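Local coordinates for CBS domain protein (Sulfolobus tokodaii, PDB 2EF7) that has no established function but, as a protein built from paired CBS domains, probably acts as a regulatory module that senses adenosyl ligands, at residues I26-V38 / P46-A58. Sequence-based numbering, arbitrary orientation.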
loop_
_atom_site.group_PDB
_atom_site.type_symbol
_atom_site.label_atom_id
_atom_site.label_comp_id
_atom_site.label_asym_id
_atom_site.label_seq_id
_atom_site.Cartn_x
_atom_site.Cartn_y
_atom_site.Cartn_z
ATOM N N ILE A 26 5.725 15.987 27.262
ATOM C CA ILE A 26 5.130 15.274 26.136
ATOM C C ILE A 26 6.200 15.024 25.078
ATOM O O ILE A 26 6.281 13.927 24.511
ATOM C CB ILE A 26 3.986 16.097 25.505
ATOM C CG1 ILE A 26 2.870 16.311 26.534
ATOM C CG2 ILE A 26 3.465 15.389 24.263
ATOM C CD1 ILE A 26 1.873 17.412 26.146
ATOM N N ALA A 27 7.014 16.043 24.802
ATOM C CA ALA A 27 8.061 15.892 23.802
ATOM C C ALA A 27 9.011 14.806 24.273
ATOM O O ALA A 27 9.528 14.029 23.476
ATOM C CB ALA A 27 8.817 17.210 23.600
ATOM N N LYS A 28 9.227 14.742 25.581
ATOM C CA LYS A 28 10.122 13.741 26.124
ATOM C C LYS A 28 9.572 12.339 25.894
ATOM O O LYS A 28 10.328 11.423 25.574
ATOM C CB LYS A 28 10.346 13.975 27.618
ATOM C CG LYS A 28 11.352 13.015 28.244
ATOM C CD LYS A 28 11.718 13.435 29.657
ATOM C CE LYS A 28 12.796 12.536 30.249
ATOM N NZ LYS A 28 13.394 13.122 31.488
ATOM N N VAL A 29 8.259 12.168 26.047
ATOM C CA VAL A 29 7.658 10.852 25.855
ATOM C C VAL A 29 7.790 10.403 24.409
ATOM O O VAL A 29 8.189 9.272 24.128
ATOM C CB VAL A 29 6.156 10.833 26.210
ATOM C CG1 VAL A 29 5.584 9.457 25.913
ATOM C CG2 VAL A 29 5.948 11.178 27.680
HETATM N N MSE A 30 7.436 11.299 23.497
HETATM C CA MSE A 30 7.494 11.013 22.075
HETATM C C MSE A 30 8.914 10.711 21.631
HETATM O O MSE A 30 9.135 9.862 20.765
HETATM C CB MSE A 30 6.927 12.193 21.299
HETATM C CG MSE A 30 5.469 12.478 21.647
HETATM SE SE MSE A 30 4.807 14.094 20.817
HETATM C CE MSE A 30 5.324 13.716 18.993
ATOM N N THR A 31 9.876 11.397 22.240
ATOM C CA THR A 31 11.274 11.187 21.908
ATOM C C THR A 31 11.738 9.829 22.438
ATOM O O THR A 31 12.382 9.068 21.722
ATOM C CB THR A 31 12.169 12.295 22.520
ATOM O OG1 THR A 31 11.849 13.553 21.918
ATOM C CG2 THR A 31 13.644 11.984 22.294
ATOM N N GLU A 32 11.389 9.523 23.687
ATOM C CA GLU A 32 11.797 8.265 24.307
ATOM C C GLU A 32 11.067 7.032 23.803
ATOM O O GLU A 32 11.601 5.923 23.878
ATOM C CB GLU A 32 11.663 8.365 25.822
ATOM C CG GLU A 32 12.682 9.316 26.426
ATOM C CD GLU A 32 12.466 9.556 27.903
ATOM O OE1 GLU A 32 13.276 10.294 28.510
ATOM O OE2 GLU A 32 11.486 9.012 28.458
ATOM N N LYS A 33 9.854 7.225 23.292
ATOM C CA LYS A 33 9.055 6.130 22.752
ATOM C C LYS A 33 9.206 6.094 21.230
ATOM O O LYS A 33 8.723 5.179 20.567
ATOM C CB LYS A 33 7.577 6.325 23.099
ATOM C CG LYS A 33 7.223 6.144 24.563
ATOM C CD LYS A 33 7.444 4.715 25.015
ATOM C CE LYS A 33 6.682 4.426 26.293
ATOM N NZ LYS A 33 6.985 5.408 27.365
ATOM N N ASN A 34 9.876 7.106 20.688
ATOM C CA ASN A 34 10.086 7.226 19.251
ATOM C C ASN A 34 8.768 7.130 18.486
ATOM O O ASN A 34 8.595 6.264 17.627
ATOM C CB ASN A 34 11.063 6.149 18.763
ATOM C CG ASN A 34 11.449 6.330 17.300
ATOM O OD1 ASN A 34 11.670 7.449 16.837
ATOM N ND2 ASN A 34 11.545 5.224 16.570
ATOM N N ILE A 35 7.835 8.020 18.808
ATOM C CA ILE A 35 6.537 8.046 18.138
ATOM C C ILE A 35 6.265 9.464 17.618
ATOM O O ILE A 35 6.857 10.435 18.104
ATOM C CB ILE A 35 5.401 7.603 19.098
ATOM C CG1 ILE A 35 5.460 8.404 20.406
ATOM C CG2 ILE A 35 5.523 6.117 19.385
ATOM C CD1 ILE A 35 4.402 7.994 21.426
ATOM N N GLY A 36 5.378 9.583 16.637
ATOM C CA GLY A 36 5.072 10.887 16.068
ATOM C C GLY A 36 3.827 11.605 16.566
ATOM O O GLY A 36 3.482 12.682 16.058
ATOM N N SER A 37 3.146 11.018 17.548
ATOM C CA SER A 37 1.940 11.620 18.107
ATOM C C SER A 37 1.456 10.851 19.336
ATOM O O SER A 37 1.818 9.699 19.549
ATOM C CB SER A 37 0.816 11.634 17.058
ATOM O OG SER A 37 0.452 10.308 16.705
ATOM N N VAL A 38 0.636 11.501 20.146
ATOM C CA VAL A 38 0.083 10.858 21.321
ATOM C C VAL A 38 -1.365 11.286 21.455
ATOM O O VAL A 38 -1.761 12.345 20.977
ATOM C CB VAL A 38 0.835 11.249 22.624
ATOM C CG1 VAL A 38 2.266 10.731 22.583
ATOM C CG2 VAL A 38 0.820 12.763 22.806
ATOM N N PRO A 46 -10.272 9.972 25.476
ATOM C CA PRO A 46 -9.642 10.759 24.406
ATOM C C PRO A 46 -10.295 12.125 24.205
ATOM O O PRO A 46 -11.501 12.200 23.998
ATOM C CB PRO A 46 -9.829 9.886 23.161
ATOM C CG PRO A 46 -10.040 8.507 23.697
ATOM C CD PRO A 46 -10.869 8.740 24.931
ATOM N N VAL A 47 -9.505 13.197 24.258
ATOM C CA VAL A 47 -10.035 14.544 24.036
ATOM C C VAL A 47 -9.277 15.247 22.917
ATOM O O VAL A 47 -9.602 16.369 22.533
ATOM C CB VAL A 47 -9.968 15.418 25.297
ATOM C CG1 VAL A 47 -11.038 14.984 26.284
ATOM C CG2 VAL A 47 -8.592 15.317 25.924
ATOM N N GLY A 48 -8.266 14.581 22.380
ATOM C CA GLY A 48 -7.509 15.188 21.306
ATOM C C GLY A 48 -6.268 14.406 20.936
ATOM O O GLY A 48 -6.080 13.264 21.365
ATOM N N ILE A 49 -5.417 15.034 20.131
ATOM C CA ILE A 49 -4.181 14.416 19.689
ATOM C C ILE A 49 -3.102 15.479 19.491
ATOM O O ILE A 49 -3.389 16.605 19.090
ATOM C CB ILE A 49 -4.394 13.651 18.362
ATOM C CG1 ILE A 49 -3.120 12.899 17.982
ATOM C CG2 ILE A 49 -4.785 14.616 17.259
ATOM C CD1 ILE A 49 -3.238 12.116 16.677
ATOM N N ILE A 50 -1.865 15.107 19.801
ATOM C CA ILE A 50 -0.725 15.999 19.639
ATOM C C ILE A 50 0.266 15.316 18.706
ATOM O O ILE A 50 0.731 14.211 18.990
ATOM C CB ILE A 50 -0.029 16.288 20.994
ATOM C CG1 ILE A 50 -0.927 17.171 21.866
ATOM C CG2 ILE A 50 1.310 16.965 20.757
ATOM C CD1 ILE A 50 -0.438 17.358 23.296
ATOM N N THR A 51 0.562 15.959 17.579
ATOM C CA THR A 51 1.520 15.417 16.618
ATOM C C THR A 51 2.783 16.240 16.741
ATOM O O THR A 51 2.786 17.273 17.417
ATOM C CB THR A 51 1.046 15.580 15.180
ATOM O OG1 THR A 51 0.867 16.979 14.910
ATOM C CG2 THR A 51 -0.262 14.826 14.955
ATOM N N GLU A 52 3.846 15.792 16.081
ATOM C CA GLU A 52 5.110 16.521 16.118
ATOM C C GLU A 52 4.875 17.932 15.611
ATOM O O GLU A 52 5.455 18.886 16.120
ATOM C CB GLU A 52 6.150 15.842 15.229
ATOM C CG GLU A 52 6.389 14.403 15.585
ATOM C CD GLU A 52 7.437 13.772 14.709
ATOM O OE1 GLU A 52 7.324 13.896 13.471
ATOM O OE2 GLU A 52 8.370 13.152 15.251
ATOM N N ARG A 53 4.023 18.051 14.597
ATOM C CA ARG A 53 3.709 19.343 14.004
ATOM C C ARG A 53 2.998 20.260 14.993
ATOM O O ARG A 53 3.248 21.471 15.022
ATOM C CB ARG A 53 2.852 19.155 12.755
ATOM C CG ARG A 53 2.459 20.453 12.088
ATOM C CD ARG A 53 2.169 20.233 10.619
ATOM N NE ARG A 53 3.271 19.524 9.974
ATOM C CZ ARG A 53 3.404 19.364 8.662
ATOM N NH1 ARG A 53 2.499 19.868 7.833
ATOM N NH2 ARG A 53 4.439 18.692 8.178
ATOM N N ASP A 54 2.112 19.688 15.806
ATOM C CA ASP A 54 1.402 20.488 16.792
ATOM C C ASP A 54 2.397 21.073 17.770
ATOM O O ASP A 54 2.241 22.210 18.211
ATOM C CB ASP A 54 0.376 19.660 17.556
ATOM C CG ASP A 54 -0.802 19.263 16.696
ATOM O OD1 ASP A 54 -1.204 20.083 15.843
ATOM O OD2 ASP A 54 -1.331 18.145 16.885
ATOM N N ILE A 55 3.419 20.295 18.113
ATOM C CA ILE A 55 4.435 20.773 19.033
ATOM C C ILE A 55 5.225 21.916 18.398
ATOM O O ILE A 55 5.399 22.967 19.010
ATOM C CB ILE A 55 5.401 19.635 19.443
ATOM C CG1 ILE A 55 4.687 18.694 20.422
ATOM C CG2 ILE A 55 6.658 20.208 20.105
ATOM C CD1 ILE A 55 5.585 17.632 21.004
ATOM N N VAL A 56 5.683 21.715 17.167
ATOM C CA VAL A 56 6.454 22.738 16.474
ATOM C C VAL A 56 5.635 24.006 16.289
ATOM O O VAL A 56 6.136 25.114 16.438
ATOM C CB VAL A 56 6.924 22.244 15.097
ATOM C CG1 VAL A 56 7.581 23.397 14.317
ATOM C CG2 VAL A 56 7.913 21.117 15.277
ATOM N N LYS A 57 4.362 23.833 15.973
ATOM C CA LYS A 57 3.483 24.964 15.770
ATOM C C LYS A 57 3.369 25.785 17.056
ATOM O O LYS A 57 3.482 27.008 17.028
ATOM C CB LYS A 57 2.109 24.459 15.328
ATOM C CG LYS A 57 1.247 25.480 14.630
ATOM C CD LYS A 57 0.753 24.937 13.294
ATOM C CE LYS A 57 -0.105 23.688 13.464
ATOM N NZ LYS A 57 -0.600 23.173 12.151
ATOM N N ALA A 58 3.160 25.118 18.188
ATOM C CA ALA A 58 3.025 25.835 19.455
ATOM C C ALA A 58 4.292 26.616 19.790
ATOM O O ALA A 58 4.226 27.744 20.300
ATOM C CB ALA A 58 2.693 24.872 20.571
HETATM O O HOH W 1 8.911 12.577 17.730
#
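Met30, a selenomethionine, points its SE at Ile55 CD1, 3.6 Å away and tip to tip, in the tightly packed half of this CBS domain, where a βαββα unit folds helices 26-33 and 52-58 against one face of the sheet. Ala27 borders the same Ile55 methyl, and beside them Ile26 and Ile50 cross at about a right angle, their CD1 atoms 3.7 Å apart. Val38 lies beside Ile50 on this face, its CG2 against Ile50 CB, and the two backbones pair antiparallel: Val38 N to Ile50 O at 2.9 Å, Ile50 N to Val38 O at 3.0 Å. Val17 of strand 16-18 adds to the core by touching Ile26 and Val38.

The other face, with Ser37 and Thr51, is looser. Here Thr51 CG2 stands 4.0 Å from Ser37 CB, while Thr51 OG1, set between backbone N and carbonyl carbon (chi1 60°), accepts from Asp54 N in a capping box completed by Thr51 N to Asp54 OD2. A valine here would probably leave Asp54 N without its cap and fray the first turn of helix 52-58. At the rim, Arg53 of the second subunit forms a salt bridge with Glu52 OE2, which also accepts from a water that donates to Ile35 O. The bend of the Met30 chain at chi3 (52°) turns CE onto Glu52 CG, 3.6 Å away. Glu52 N, starting the helix, donates to Gly36 O at 3.1 Å, the N-H...O angle a bent 135°.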